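Local structure of DNA repair protein rhp9/CRB2 (Schizosaccharomyces pombe, 2FHD) at residues 78-89 with 99-110. The protein probably recognises histone H4 methylated at a lysine through its tandem tudor domains, as part of the DNA damage response in fission yeast. Residues are numbered along the deposited sequence; the frame is centred on the assembly and turned at random.
With PO4 (phosphate ion), chain K.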
loop_
_atom_site.group_PDB
_atom_site.type_symbol
_atom_site.label_atom_id
_atom_site.label_comp_id
_atom_site.label_asym_id
_atom_site.label_seq_id
_atom_site.Cartn_x
_atom_site.Cartn_y
_atom_site.Cartn_z
ATOM N N ILE A 78 8.264 -27.220 18.057
ATOM C CA ILE A 78 9.409 -28.016 18.414
ATOM C C ILE A 78 10.668 -27.300 17.938
ATOM O O ILE A 78 10.822 -27.008 16.766
ATOM C CB ILE A 78 9.349 -29.372 17.682
ATOM C CG1 ILE A 78 8.036 -30.110 17.962
ATOM C CG2 ILE A 78 10.505 -30.214 18.107
ATOM C CD1 ILE A 78 7.849 -31.444 17.082
ATOM N N LYS A 79 11.542 -26.983 18.859
ATOM C CA LYS A 79 12.771 -26.306 18.539
ATOM C C LYS A 79 13.776 -27.269 17.904
ATOM O O LYS A 79 13.877 -28.399 18.352
ATOM C CB LYS A 79 13.333 -25.627 19.812
ATOM C CG LYS A 79 12.588 -24.383 20.152
ATOM C CD LYS A 79 13.297 -23.502 21.147
ATOM C CE LYS A 79 12.422 -22.324 21.417
ATOM N NZ LYS A 79 12.990 -21.364 22.417
ATOM N N HIS A 80 14.521 -26.809 16.891
ATOM C CA HIS A 80 15.461 -27.620 16.148
ATOM C C HIS A 80 16.771 -26.885 16.060
ATOM O O HIS A 80 16.768 -25.741 16.236
ATOM C CB HIS A 80 14.891 -27.860 14.715
ATOM C CG HIS A 80 13.764 -28.835 14.693
ATOM N ND1 HIS A 80 13.920 -30.139 14.276
ATOM C CD2 HIS A 80 12.471 -28.720 15.085
ATOM C CE1 HIS A 80 12.763 -30.775 14.361
ATOM N NE2 HIS A 80 11.872 -29.947 14.878
ATOM N N THR A 81 17.880 -27.516 15.747
ATOM C CA THR A 81 19.083 -26.794 15.407
ATOM C C THR A 81 19.311 -26.938 13.873
ATOM O O THR A 81 18.919 -27.927 13.224
ATOM C CB THR A 81 20.345 -27.266 16.233
ATOM O OG1 THR A 81 20.542 -28.668 15.988
ATOM C CG2 THR A 81 20.061 -27.181 17.672
ATOM N N VAL A 82 19.932 -25.924 13.302
ATOM C CA VAL A 82 20.230 -25.917 11.962
ATOM C C VAL A 82 21.400 -26.849 11.694
ATOM O O VAL A 82 22.444 -26.856 12.363
ATOM C CB VAL A 82 20.503 -24.479 11.500
ATOM C CG1 VAL A 82 21.050 -24.473 10.063
ATOM C CG2 VAL A 82 19.192 -23.574 11.674
ATOM N N VAL A 83 21.197 -27.686 10.693
ATOM C CA VAL A 83 22.281 -28.542 10.236
ATOM C C VAL A 83 22.943 -27.889 9.039
ATOM O O VAL A 83 24.081 -27.603 9.142
ATOM C CB VAL A 83 21.811 -30.043 9.950
ATOM C CG1 VAL A 83 23.022 -30.846 9.397
ATOM C CG2 VAL A 83 21.285 -30.681 11.220
ATOM N N LYS A 84 22.231 -27.581 7.960
ATOM C CA LYS A 84 22.823 -27.019 6.732
ATOM C C LYS A 84 21.746 -26.387 5.883
ATOM O O LYS A 84 20.632 -26.860 5.852
ATOM C CB LYS A 84 23.549 -28.128 5.926
ATOM C CG LYS A 84 24.197 -27.678 4.578
ATOM C CD LYS A 84 25.309 -28.608 4.015
ATOM C CE LYS A 84 26.736 -28.174 4.523
ATOM N NZ LYS A 84 27.135 -26.797 3.897
ATOM N N THR A 85 22.035 -25.295 5.207
ATOM C CA THR A 85 21.093 -24.724 4.239
ATOM C C THR A 85 21.708 -25.005 2.840
ATOM O O THR A 85 22.963 -25.112 2.699
ATOM C CB THR A 85 21.025 -23.192 4.407
ATOM O OG1 THR A 85 22.375 -22.748 4.357
ATOM C CG2 THR A 85 20.414 -22.742 5.784
ATOM N N PHE A 86 20.845 -25.147 1.831
ATOM C CA PHE A 86 21.286 -25.374 0.506
ATOM C C PHE A 86 20.266 -24.873 -0.491
ATOM O O PHE A 86 19.143 -24.579 -0.110
ATOM C CB PHE A 86 21.660 -26.877 0.318
ATOM C CG PHE A 86 20.499 -27.831 0.396
ATOM C CD1 PHE A 86 20.122 -28.385 1.602
ATOM C CD2 PHE A 86 19.799 -28.214 -0.756
ATOM C CE1 PHE A 86 19.089 -29.316 1.678
ATOM C CE2 PHE A 86 18.749 -29.162 -0.690
ATOM C CZ PHE A 86 18.364 -29.701 0.572
ATOM N N ARG A 87 20.676 -24.742 -1.762
ATOM C CA ARG A 87 19.762 -24.481 -2.858
ATOM C C ARG A 87 19.381 -25.766 -3.685
ATOM O O ARG A 87 20.226 -26.431 -4.299
ATOM C CB ARG A 87 20.325 -23.341 -3.741
ATOM C CG ARG A 87 19.300 -22.778 -4.722
ATOM C CD ARG A 87 19.913 -21.789 -5.708
ATOM N NE ARG A 87 18.983 -20.668 -5.675
ATOM C CZ ARG A 87 17.969 -20.455 -6.517
ATOM N NH1 ARG A 87 17.769 -21.237 -7.598
ATOM N NH2 ARG A 87 17.202 -19.386 -6.308
ATOM N N SER A 88 18.099 -26.094 -3.692
ATOM C CA SER A 88 17.643 -27.344 -4.262
ATOM C C SER A 88 17.531 -27.284 -5.772
ATOM O O SER A 88 17.270 -28.284 -6.413
ATOM C CB SER A 88 16.259 -27.745 -3.727
ATOM O OG SER A 88 15.269 -26.920 -4.327
ATOM N N THR A 89 17.679 -26.121 -6.362
ATOM C CA THR A 89 17.347 -26.027 -7.760
ATOM C C THR A 89 18.067 -24.900 -8.424
ATOM O O THR A 89 18.588 -23.998 -7.772
ATOM C CB THR A 89 15.858 -25.802 -7.978
ATOM O OG1 THR A 89 15.617 -25.851 -9.389
ATOM C CG2 THR A 89 15.488 -24.418 -7.453
ATOM N N ASP A 99 16.589 -17.262 1.317
ATOM C CA ASP A 99 17.185 -16.435 2.340
ATOM C C ASP A 99 18.220 -15.527 1.659
ATOM O O ASP A 99 18.260 -15.439 0.408
ATOM C CB ASP A 99 17.817 -17.341 3.401
ATOM C CG ASP A 99 19.063 -18.139 2.878
ATOM O OD1 ASP A 99 19.440 -18.060 1.661
ATOM O OD2 ASP A 99 19.701 -18.812 3.727
ATOM N N ALA A 100 19.095 -14.899 2.451
ATOM C CA ALA A 100 19.994 -13.879 1.955
ATOM C C ALA A 100 21.119 -14.444 1.085
ATOM O O ALA A 100 21.863 -13.692 0.449
ATOM C CB ALA A 100 20.575 -13.044 3.090
ATOM N N LEU A 101 21.291 -15.750 1.075
ATOM C CA LEU A 101 22.333 -16.310 0.193
ATOM C C LEU A 101 21.682 -17.084 -0.975
ATOM O O LEU A 101 22.341 -17.806 -1.721
ATOM C CB LEU A 101 23.204 -17.272 0.995
ATOM C CG LEU A 101 23.930 -16.756 2.233
ATOM C CD1 LEU A 101 24.369 -18.005 2.913
ATOM C CD2 LEU A 101 25.129 -15.871 1.744
ATOM N N ASN A 102 20.375 -16.925 -1.129
ATOM C CA ASN A 102 19.671 -17.580 -2.218
ATOM C C ASN A 102 19.484 -19.097 -2.002
ATOM O O ASN A 102 19.208 -19.807 -2.953
ATOM C CB ASN A 102 20.377 -17.325 -3.532
ATOM C CG ASN A 102 19.417 -17.084 -4.658
ATOM O OD1 ASN A 102 18.211 -16.894 -4.449
ATOM N ND2 ASN A 102 19.939 -17.066 -5.859
ATOM N N ASN A 103 19.624 -19.575 -0.753
ATOM C CA ASN A 103 19.142 -20.868 -0.394
ATOM C C ASN A 103 17.653 -20.906 -0.244
ATOM O O ASN A 103 16.974 -19.965 0.083
ATOM C CB ASN A 103 19.789 -21.464 0.898
ATOM C CG ASN A 103 21.294 -21.433 0.848
ATOM O OD1 ASN A 103 21.891 -21.999 -0.072
ATOM N ND2 ASN A 103 21.926 -20.723 1.816
ATOM N N ASP A 104 17.223 -22.122 -0.275
ATOM C CA ASP A 104 15.904 -22.553 -0.511
ATOM C C ASP A 104 15.414 -23.529 0.550
ATOM O O ASP A 104 14.221 -23.623 0.830
ATOM C CB ASP A 104 16.226 -23.477 -1.721
ATOM C CG ASP A 104 15.126 -23.726 -2.403
ATOM O OD1 ASP A 104 14.269 -22.829 -2.111
ATOM O OD2 ASP A 104 15.074 -24.735 -3.050
HETATM N N MSE A 105 16.347 -24.378 1.012
HETATM C CA MSE A 105 16.035 -25.545 1.863
HETATM C C MSE A 105 16.892 -25.468 3.105
HETATM O O MSE A 105 18.027 -25.007 3.085
HETATM C CB MSE A 105 16.335 -26.902 1.166
HETATM C CG MSE A 105 15.498 -27.134 -0.114
HETATM SE SE MSE A 105 13.655 -27.520 0.425
HETATM C CE MSE A 105 12.510 -26.266 -0.850
ATOM N N VAL A 106 16.351 -25.967 4.196
ATOM C CA VAL A 106 17.192 -26.142 5.355
ATOM C C VAL A 106 16.982 -27.524 5.997
ATOM O O VAL A 106 15.852 -28.003 6.112
ATOM C CB VAL A 106 16.970 -24.964 6.366
ATOM C CG1 VAL A 106 15.559 -24.933 6.818
ATOM C CG2 VAL A 106 17.975 -25.057 7.540
ATOM N N ILE A 107 18.064 -28.134 6.419
ATOM C CA ILE A 107 18.015 -29.326 7.255
ATOM C C ILE A 107 18.144 -28.959 8.777
ATOM O O ILE A 107 19.085 -28.260 9.221
ATOM C CB ILE A 107 19.162 -30.314 6.836
ATOM C CG1 ILE A 107 19.145 -30.597 5.343
ATOM C CG2 ILE A 107 19.138 -31.611 7.719
ATOM C CD1 ILE A 107 20.524 -31.275 4.867
ATOM N N LEU A 108 17.172 -29.440 9.543
ATOM C CA LEU A 108 16.940 -29.190 10.965
ATOM C C LEU A 108 17.065 -30.482 11.761
ATOM O O LEU A 108 16.641 -31.524 11.278
ATOM C CB LEU A 108 15.532 -28.712 11.129
ATOM C CG LEU A 108 15.285 -27.362 10.472
ATOM C CD1 LEU A 108 13.862 -26.884 10.758
ATOM C CD2 LEU A 108 16.327 -26.330 10.961
ATOM N N ALA A 109 17.629 -30.420 12.976
ATOM C CA ALA A 109 17.823 -31.587 13.848
ATOM C C ALA A 109 17.140 -31.381 15.166
ATOM O O ALA A 109 17.082 -30.280 15.723
ATOM C CB ALA A 109 19.307 -31.857 14.071
ATOM N N HIS A 110 16.555 -32.448 15.661
ATOM C CA HIS A 110 15.979 -32.440 16.993
ATOM C C HIS A 110 16.383 -33.736 17.579
ATOM O O HIS A 110 15.724 -34.772 17.429
ATOM C CB HIS A 110 14.489 -32.262 17.046
ATOM C CG HIS A 110 13.951 -32.285 18.434
ATOM N ND1 HIS A 110 13.936 -31.170 19.242
ATOM C CD2 HIS A 110 13.406 -33.293 19.171
ATOM C CE1 HIS A 110 13.413 -31.492 20.416
ATOM N NE2 HIS A 110 13.080 -32.770 20.394
HETATM P P PO4 K . 11.180 -28.111 22.525
HETATM O O1 PO4 K . 10.696 -26.972 21.666
HETATM O O2 PO4 K . 10.904 -27.723 23.984
HETATM O O3 PO4 K . 10.366 -29.370 22.218
HETATM O O4 PO4 K . 12.655 -28.441 22.238
HETATM O O HOH W 1 19.402 -30.846 18.075
#
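Strands 80-86 and 105-110 pair antiparallel, their axes at 137°, and two classic beta bulges break the ladder: Val83 and Lys84 both face Ile107, and Asp104 and Met105 both face Phe86. Regular pairing holds at Thr81 and Ala109, where Ala109 N reaches Thr81 O at 2.8 Å. At the second bulge Phe86 O accepts from Asp104 N and Met105 N. The Phe86 ring lies with one face on Met105 CB (3.5 Å from CZ), while Ile107 CG1 meets its edge. Arg87, with CG anti to the backbone N (chi1 -167°), bends at chi3 and brings NE to Asn102 O at 2.9 Å, in the carbonyl plane; NH1 bonds Thr89 O and Glu91 O. With an alanine at this position, Asn102 O would probably lose this donor, and the carbonyls of Thr89 and Glu91 their shared NH1 partner. Ser88 OG donates to Asp104 OD2 at 2.5 Å. At the other end His110 ND1 donates to Lys79 O, Ile78 CG2 sits over its ring, and its edge points at the face of His80. Inward, Val82 and Leu108 both touch Val70 of the tudor barrel; backbone bonds thus run along the whole ladder, and side-chain polar bonds reinforce it near both ends.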